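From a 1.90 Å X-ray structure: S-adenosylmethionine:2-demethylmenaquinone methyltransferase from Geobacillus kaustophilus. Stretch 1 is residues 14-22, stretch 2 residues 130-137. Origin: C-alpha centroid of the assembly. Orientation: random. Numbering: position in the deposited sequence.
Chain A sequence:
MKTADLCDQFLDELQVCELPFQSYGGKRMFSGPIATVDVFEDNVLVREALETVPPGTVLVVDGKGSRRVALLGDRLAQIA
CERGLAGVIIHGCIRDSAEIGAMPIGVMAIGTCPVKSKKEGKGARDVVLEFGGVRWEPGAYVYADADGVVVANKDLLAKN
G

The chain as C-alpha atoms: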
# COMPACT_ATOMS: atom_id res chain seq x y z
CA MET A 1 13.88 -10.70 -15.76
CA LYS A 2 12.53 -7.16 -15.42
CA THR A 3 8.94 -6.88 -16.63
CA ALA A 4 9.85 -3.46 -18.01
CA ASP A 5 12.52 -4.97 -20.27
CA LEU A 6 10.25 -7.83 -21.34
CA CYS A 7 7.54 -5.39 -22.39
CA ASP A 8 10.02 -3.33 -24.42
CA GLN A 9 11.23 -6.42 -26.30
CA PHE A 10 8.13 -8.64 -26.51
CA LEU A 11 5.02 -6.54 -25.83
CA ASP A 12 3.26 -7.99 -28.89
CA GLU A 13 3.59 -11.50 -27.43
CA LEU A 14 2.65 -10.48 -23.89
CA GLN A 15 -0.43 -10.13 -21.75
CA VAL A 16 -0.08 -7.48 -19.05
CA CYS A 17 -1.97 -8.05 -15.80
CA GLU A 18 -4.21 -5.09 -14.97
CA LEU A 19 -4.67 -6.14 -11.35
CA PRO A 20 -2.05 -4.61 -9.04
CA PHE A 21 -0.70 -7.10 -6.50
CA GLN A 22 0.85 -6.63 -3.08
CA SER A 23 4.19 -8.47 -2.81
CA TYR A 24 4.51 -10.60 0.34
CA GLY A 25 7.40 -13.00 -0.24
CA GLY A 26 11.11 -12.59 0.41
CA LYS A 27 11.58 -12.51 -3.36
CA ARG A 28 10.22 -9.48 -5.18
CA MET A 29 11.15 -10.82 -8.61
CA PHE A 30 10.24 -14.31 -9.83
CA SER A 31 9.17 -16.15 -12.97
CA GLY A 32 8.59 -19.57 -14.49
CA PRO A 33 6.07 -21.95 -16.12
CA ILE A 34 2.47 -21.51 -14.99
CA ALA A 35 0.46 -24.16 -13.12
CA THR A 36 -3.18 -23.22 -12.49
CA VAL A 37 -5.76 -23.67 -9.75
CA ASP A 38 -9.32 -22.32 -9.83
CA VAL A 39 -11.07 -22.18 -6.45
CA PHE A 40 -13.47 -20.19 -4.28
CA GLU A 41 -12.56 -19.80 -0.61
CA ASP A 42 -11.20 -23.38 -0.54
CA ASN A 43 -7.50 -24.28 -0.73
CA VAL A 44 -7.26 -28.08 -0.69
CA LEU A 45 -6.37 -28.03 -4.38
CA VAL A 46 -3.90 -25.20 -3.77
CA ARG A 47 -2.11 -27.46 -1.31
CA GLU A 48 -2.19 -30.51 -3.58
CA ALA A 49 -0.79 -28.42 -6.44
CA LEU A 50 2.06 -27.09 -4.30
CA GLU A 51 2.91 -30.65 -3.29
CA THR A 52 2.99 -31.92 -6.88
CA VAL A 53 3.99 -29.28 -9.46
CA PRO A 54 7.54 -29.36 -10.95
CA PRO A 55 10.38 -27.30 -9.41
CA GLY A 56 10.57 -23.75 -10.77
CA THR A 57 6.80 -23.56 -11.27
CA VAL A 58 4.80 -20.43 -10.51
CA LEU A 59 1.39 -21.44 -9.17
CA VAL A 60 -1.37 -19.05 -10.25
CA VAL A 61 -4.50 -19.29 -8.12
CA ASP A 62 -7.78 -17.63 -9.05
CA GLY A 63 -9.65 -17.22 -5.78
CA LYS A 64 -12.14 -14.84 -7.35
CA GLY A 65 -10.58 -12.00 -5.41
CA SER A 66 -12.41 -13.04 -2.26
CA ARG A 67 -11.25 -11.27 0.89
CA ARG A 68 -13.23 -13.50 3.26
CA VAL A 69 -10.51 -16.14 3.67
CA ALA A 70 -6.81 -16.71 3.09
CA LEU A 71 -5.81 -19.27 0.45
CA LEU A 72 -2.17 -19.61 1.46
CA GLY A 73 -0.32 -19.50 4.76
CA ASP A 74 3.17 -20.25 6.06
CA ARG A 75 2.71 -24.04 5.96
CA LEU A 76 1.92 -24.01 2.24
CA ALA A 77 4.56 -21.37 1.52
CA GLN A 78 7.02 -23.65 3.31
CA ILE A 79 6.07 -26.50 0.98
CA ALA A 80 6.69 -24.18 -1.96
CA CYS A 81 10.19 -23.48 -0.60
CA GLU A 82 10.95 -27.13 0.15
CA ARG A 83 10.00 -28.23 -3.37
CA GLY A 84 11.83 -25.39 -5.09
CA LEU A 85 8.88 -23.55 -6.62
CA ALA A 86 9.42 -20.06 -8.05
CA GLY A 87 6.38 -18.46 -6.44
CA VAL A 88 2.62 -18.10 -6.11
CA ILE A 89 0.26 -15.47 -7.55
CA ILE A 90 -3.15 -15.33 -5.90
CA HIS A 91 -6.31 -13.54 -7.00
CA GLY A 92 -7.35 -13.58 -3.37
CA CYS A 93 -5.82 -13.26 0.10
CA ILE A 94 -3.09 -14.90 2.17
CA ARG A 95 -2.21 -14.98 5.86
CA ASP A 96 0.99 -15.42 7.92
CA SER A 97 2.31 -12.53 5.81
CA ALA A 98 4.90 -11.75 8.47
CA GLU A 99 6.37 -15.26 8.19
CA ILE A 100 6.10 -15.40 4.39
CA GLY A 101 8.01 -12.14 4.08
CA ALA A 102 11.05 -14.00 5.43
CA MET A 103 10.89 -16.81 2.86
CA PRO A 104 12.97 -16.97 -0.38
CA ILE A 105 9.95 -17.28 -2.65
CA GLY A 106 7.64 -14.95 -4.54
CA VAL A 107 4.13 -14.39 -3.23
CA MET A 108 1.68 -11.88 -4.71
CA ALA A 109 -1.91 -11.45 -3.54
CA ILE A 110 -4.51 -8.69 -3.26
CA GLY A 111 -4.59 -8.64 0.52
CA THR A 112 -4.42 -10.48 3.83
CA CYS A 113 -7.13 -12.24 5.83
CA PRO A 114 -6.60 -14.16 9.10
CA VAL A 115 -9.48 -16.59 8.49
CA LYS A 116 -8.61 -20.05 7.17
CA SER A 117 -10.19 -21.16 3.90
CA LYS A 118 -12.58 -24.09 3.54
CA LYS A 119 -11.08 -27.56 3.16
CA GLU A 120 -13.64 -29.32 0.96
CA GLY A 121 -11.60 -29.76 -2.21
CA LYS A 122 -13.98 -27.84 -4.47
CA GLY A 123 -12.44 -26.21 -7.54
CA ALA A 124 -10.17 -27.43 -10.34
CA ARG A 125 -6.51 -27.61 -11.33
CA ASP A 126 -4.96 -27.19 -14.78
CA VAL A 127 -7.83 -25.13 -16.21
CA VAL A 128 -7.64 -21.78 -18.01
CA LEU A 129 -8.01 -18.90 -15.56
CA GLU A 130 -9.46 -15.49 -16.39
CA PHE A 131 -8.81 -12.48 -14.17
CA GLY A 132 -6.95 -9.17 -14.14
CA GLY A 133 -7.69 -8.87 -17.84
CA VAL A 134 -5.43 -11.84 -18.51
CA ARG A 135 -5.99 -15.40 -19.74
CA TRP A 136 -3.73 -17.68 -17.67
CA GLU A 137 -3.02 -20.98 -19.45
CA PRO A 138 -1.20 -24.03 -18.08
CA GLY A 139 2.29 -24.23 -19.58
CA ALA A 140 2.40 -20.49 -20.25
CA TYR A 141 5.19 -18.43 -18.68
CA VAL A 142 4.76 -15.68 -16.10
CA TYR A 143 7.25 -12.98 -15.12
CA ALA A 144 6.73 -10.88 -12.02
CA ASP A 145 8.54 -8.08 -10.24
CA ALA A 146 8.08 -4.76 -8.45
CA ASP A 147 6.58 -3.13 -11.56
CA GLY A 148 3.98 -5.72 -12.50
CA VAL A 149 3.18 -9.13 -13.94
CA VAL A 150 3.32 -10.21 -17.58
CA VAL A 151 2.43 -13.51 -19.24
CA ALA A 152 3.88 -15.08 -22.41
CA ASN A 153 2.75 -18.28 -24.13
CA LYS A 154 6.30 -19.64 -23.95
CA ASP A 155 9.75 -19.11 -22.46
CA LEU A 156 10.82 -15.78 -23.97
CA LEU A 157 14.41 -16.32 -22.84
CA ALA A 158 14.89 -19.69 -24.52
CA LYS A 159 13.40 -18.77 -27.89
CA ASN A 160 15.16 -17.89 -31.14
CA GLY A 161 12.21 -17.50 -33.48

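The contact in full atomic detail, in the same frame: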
# COMPACT_ATOMS: atom_id res chain seq x y z
N LEU A 14 2.96 -10.48 -25.32
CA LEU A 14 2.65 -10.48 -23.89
C LEU A 14 1.28 -10.00 -23.49
O LEU A 14 0.65 -9.18 -24.17
CB LEU A 14 3.68 -9.64 -23.13
CG LEU A 14 5.14 -10.09 -23.04
CD1 LEU A 14 5.97 -8.97 -22.42
CD2 LEU A 14 5.24 -11.36 -22.21
N GLN A 15 0.82 -10.53 -22.36
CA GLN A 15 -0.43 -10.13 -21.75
C GLN A 15 0.05 -9.42 -20.49
O GLN A 15 0.91 -9.94 -19.79
CB GLN A 15 -1.27 -11.35 -21.36
CG GLN A 15 -2.00 -12.00 -22.51
CD GLN A 15 -2.87 -13.14 -22.04
OE1 GLN A 15 -2.42 -14.28 -21.92
NE2 GLN A 15 -4.13 -12.83 -21.75
N VAL A 16 -0.49 -8.24 -20.22
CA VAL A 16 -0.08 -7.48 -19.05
C VAL A 16 -1.22 -7.46 -18.03
O VAL A 16 -2.31 -6.97 -18.32
CB VAL A 16 0.29 -6.03 -19.42
CG1 VAL A 16 0.71 -5.26 -18.18
CG2 VAL A 16 1.42 -6.04 -20.45
N CYS A 17 -0.96 -8.01 -16.85
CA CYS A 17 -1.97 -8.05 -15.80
C CYS A 17 -2.37 -6.64 -15.37
O CYS A 17 -1.51 -5.80 -15.08
CB CYS A 17 -1.45 -8.84 -14.60
SG CYS A 17 -2.72 -9.16 -13.35
N GLU A 18 -3.67 -6.39 -15.33
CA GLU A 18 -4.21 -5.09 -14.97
C GLU A 18 -4.46 -4.97 -13.47
O GLU A 18 -4.67 -3.88 -12.95
CB GLU A 18 -5.51 -4.85 -15.73
CG GLU A 18 -5.33 -4.83 -17.23
CD GLU A 18 -6.65 -4.96 -17.97
OE1 GLU A 18 -7.61 -4.24 -17.61
OE2 GLU A 18 -6.72 -5.77 -18.92
N LEU A 19 -4.45 -6.11 -12.79
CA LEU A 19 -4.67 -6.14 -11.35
C LEU A 19 -3.36 -5.93 -10.61
O LEU A 19 -2.41 -6.70 -10.79
CB LEU A 19 -5.29 -7.48 -10.95
CG LEU A 19 -5.52 -7.75 -9.46
CD1 LEU A 19 -6.55 -6.77 -8.90
CD2 LEU A 19 -6.00 -9.18 -9.29
N PRO A 20 -3.27 -4.87 -9.79
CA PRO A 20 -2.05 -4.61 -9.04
C PRO A 20 -2.00 -5.54 -7.83
O PRO A 20 -2.98 -5.67 -7.11
CB PRO A 20 -2.20 -3.14 -8.64
CG PRO A 20 -3.67 -3.03 -8.42
CD PRO A 20 -4.24 -3.77 -9.61
N PHE A 21 -0.86 -6.18 -7.62
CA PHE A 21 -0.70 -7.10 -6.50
C PHE A 21 0.18 -6.52 -5.41
O PHE A 21 1.00 -5.63 -5.66
CB PHE A 21 -0.05 -8.40 -6.96
CG PHE A 21 -0.93 -9.27 -7.82
CD1 PHE A 21 -1.91 -10.06 -7.24
CD2 PHE A 21 -0.75 -9.31 -9.19
CE1 PHE A 21 -2.70 -10.90 -8.01
CE2 PHE A 21 -1.54 -10.15 -9.98
CZ PHE A 21 -2.52 -10.94 -9.39
N GLN A 22 0.01 -7.03 -4.20
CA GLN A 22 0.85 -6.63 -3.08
C GLN A 22 1.87 -7.77 -3.08
O GLN A 22 1.50 -8.92 -3.31
CB GLN A 22 0.07 -6.65 -1.77
CG GLN A 22 -1.13 -5.71 -1.73
CD GLN A 22 -0.76 -4.29 -2.08
OE1 GLN A 22 0.16 -3.71 -1.50
NE2 GLN A 22 -1.48 -3.71 -3.04
N GLU A 130 -9.16 -16.78 -15.79
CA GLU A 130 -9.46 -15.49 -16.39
C GLU A 130 -9.70 -14.42 -15.34
O GLU A 130 -10.77 -14.35 -14.75
CB GLU A 130 -10.68 -15.60 -17.30
CG GLU A 130 -10.44 -16.39 -18.57
CD GLU A 130 -11.70 -16.57 -19.40
OE1 GLU A 130 -12.36 -15.55 -19.69
OE2 GLU A 130 -12.01 -17.72 -19.76
N PHE A 131 -8.69 -13.58 -15.12
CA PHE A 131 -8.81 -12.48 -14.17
C PHE A 131 -7.71 -11.45 -14.43
O PHE A 131 -6.70 -11.76 -15.07
CB PHE A 131 -8.71 -12.97 -12.72
CG PHE A 131 -7.37 -13.52 -12.34
CD1 PHE A 131 -7.10 -14.88 -12.45
CD2 PHE A 131 -6.37 -12.68 -11.84
CE1 PHE A 131 -5.85 -15.40 -12.08
CE2 PHE A 131 -5.13 -13.18 -11.47
CZ PHE A 131 -4.87 -14.55 -11.59
N GLY A 132 -7.93 -10.23 -13.95
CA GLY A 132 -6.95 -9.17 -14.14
C GLY A 132 -6.75 -8.83 -15.61
O GLY A 132 -5.72 -8.29 -15.99
N GLY A 133 -7.76 -9.14 -16.42
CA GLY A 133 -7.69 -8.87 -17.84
C GLY A 133 -6.71 -9.78 -18.56
O GLY A 133 -6.28 -9.49 -19.67
N VAL A 134 -6.37 -10.90 -17.93
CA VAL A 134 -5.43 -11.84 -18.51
C VAL A 134 -5.97 -13.27 -18.55
O VAL A 134 -6.72 -13.69 -17.67
CB VAL A 134 -4.09 -11.84 -17.71
CG1 VAL A 134 -3.18 -13.00 -18.16
CG2 VAL A 134 -3.37 -10.52 -17.91
N ARG A 135 -5.58 -14.01 -19.59
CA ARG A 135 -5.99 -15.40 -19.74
C ARG A 135 -4.75 -16.20 -19.32
O ARG A 135 -3.72 -16.15 -20.00
CB ARG A 135 -6.34 -15.70 -21.20
CG ARG A 135 -6.83 -17.12 -21.47
CD ARG A 135 -6.85 -17.39 -22.98
NE ARG A 135 -7.37 -18.71 -23.31
CZ ARG A 135 -8.65 -19.06 -23.18
NH1 ARG A 135 -9.54 -18.18 -22.73
NH2 ARG A 135 -9.04 -20.28 -23.52
N TRP A 136 -4.85 -16.90 -18.20
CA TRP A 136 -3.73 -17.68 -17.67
C TRP A 136 -3.86 -19.15 -18.06
O TRP A 136 -4.71 -19.87 -17.54
CB TRP A 136 -3.70 -17.57 -16.14
CG TRP A 136 -3.86 -16.16 -15.63
CD1 TRP A 136 -5.00 -15.42 -15.61
CD2 TRP A 136 -2.83 -15.33 -15.07
NE1 TRP A 136 -4.76 -14.18 -15.08
CE2 TRP A 136 -3.43 -14.09 -14.74
CE3 TRP A 136 -1.46 -15.50 -14.82
CZ2 TRP A 136 -2.71 -13.04 -14.16
CZ3 TRP A 136 -0.75 -14.46 -14.25
CH2 TRP A 136 -1.37 -13.24 -13.92
N GLU A 137 -3.00 -19.60 -18.97
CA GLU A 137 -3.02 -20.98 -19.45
C GLU A 137 -1.91 -21.86 -18.90
O GLU A 137 -0.78 -21.41 -18.74
CB GLU A 137 -2.94 -20.99 -20.99
CG GLU A 137 -4.14 -20.39 -21.70
CD GLU A 137 -3.98 -20.41 -23.21
OE1 GLU A 137 -3.57 -21.46 -23.75
OE2 GLU A 137 -4.26 -19.38 -23.86

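The most unusual feature of this contact is that a tight turn made of two consecutive glycines is the part pressed against stretch 1. Gly-132 and Gly-133 occupy the corners of a type I' beta turn running from Phe-131 to Val-134, with phi/psi of 63/23° and 72/19°. Positive phi by itself favours glycine, and the surroundings add a second constraint. An ideal CB built on Gly-132 would lie 2.9 Å from Cys-17 SG, a clash, and 3.3 Å from Leu-19 CB, while one built on Gly-133 would fall 1.9 Å from Glu-18 OE2. The positions a CB would take on either glycine are already too close to stretch 1 atoms, and the bare backbone allows close approach: Leu-19 CA and Gly-132 CA are 4.7 Å apart.

The hairpin holds its own shape through paired backbone hydrogen bonds, Phe-131 N to Val-134 O at 3.2 Å and Val-134 N to Phe-131 O at 3.0 Å. Phe-131 O also accepts from the indole, Trp-136 NE1, at 3.1 Å and 168°, which ties the Trp-136 ring back to the start of the turn.

Between the stretches, one hydrogen bond is well defined: Glu-18 N donates to Gly-132 O at 2.9 Å with an N-H...O angle of 171°, nearly linear. It joins the turn to the loop that follows the strand around Gln-15, not strand to strand. The axes of strands 14-16 and 134-136 approach no closer than 7.4 Å, and their directions differ by 118°, so the two do not pair as a regular ladder.

Side chains bridge that gap. Gln-15, whose CA-to-CB bond points toward stretch 2, has the largest covered area of any residue here, 76 Å². Its terminal amide lies beside the backbone of Arg-135, but the amide orientation is uncertain, so its polar pairing is left open. Val-134 also points its CB toward the partner, and its CG2 packs 3.5 Å from Cys-17 CA and 3.7 Å from Val-16 O. Here a methyl group fills the space beside the backbone.

Cys-17 also meets Trp-136. Cys-17 SG lies 4.0 Å from Trp-136 CZ2 and 5.3 Å from the centroid of the six-membered ring, 83° off the normal. The sulfur is thus at the ring edge, where the indole's slightly positive hydrogens can face a polarisable atom. Cys-17 SG also accepts a weak hydrogen bond from Leu-19 N at 3.6 Å and 144°.

Apolar contacts continue around Phe-131, the first residue of the turn. Phe-21 CZ and Phe-131 CE2 are 4.0 Å apart, each lying near the plane of the other ring, so the phenyls meet edge to edge without stacking. Leu-19 CD2 approaches Phe-131 CD2 obliquely at 4.3 Å. At the more exposed margin, Glu-18 OE2 sits 3.4 Å from Gly-133 CA. Altogether the stretches bury 438 Å², with close steric fit and apolar contacts supplementing the single assigned hydrogen bond.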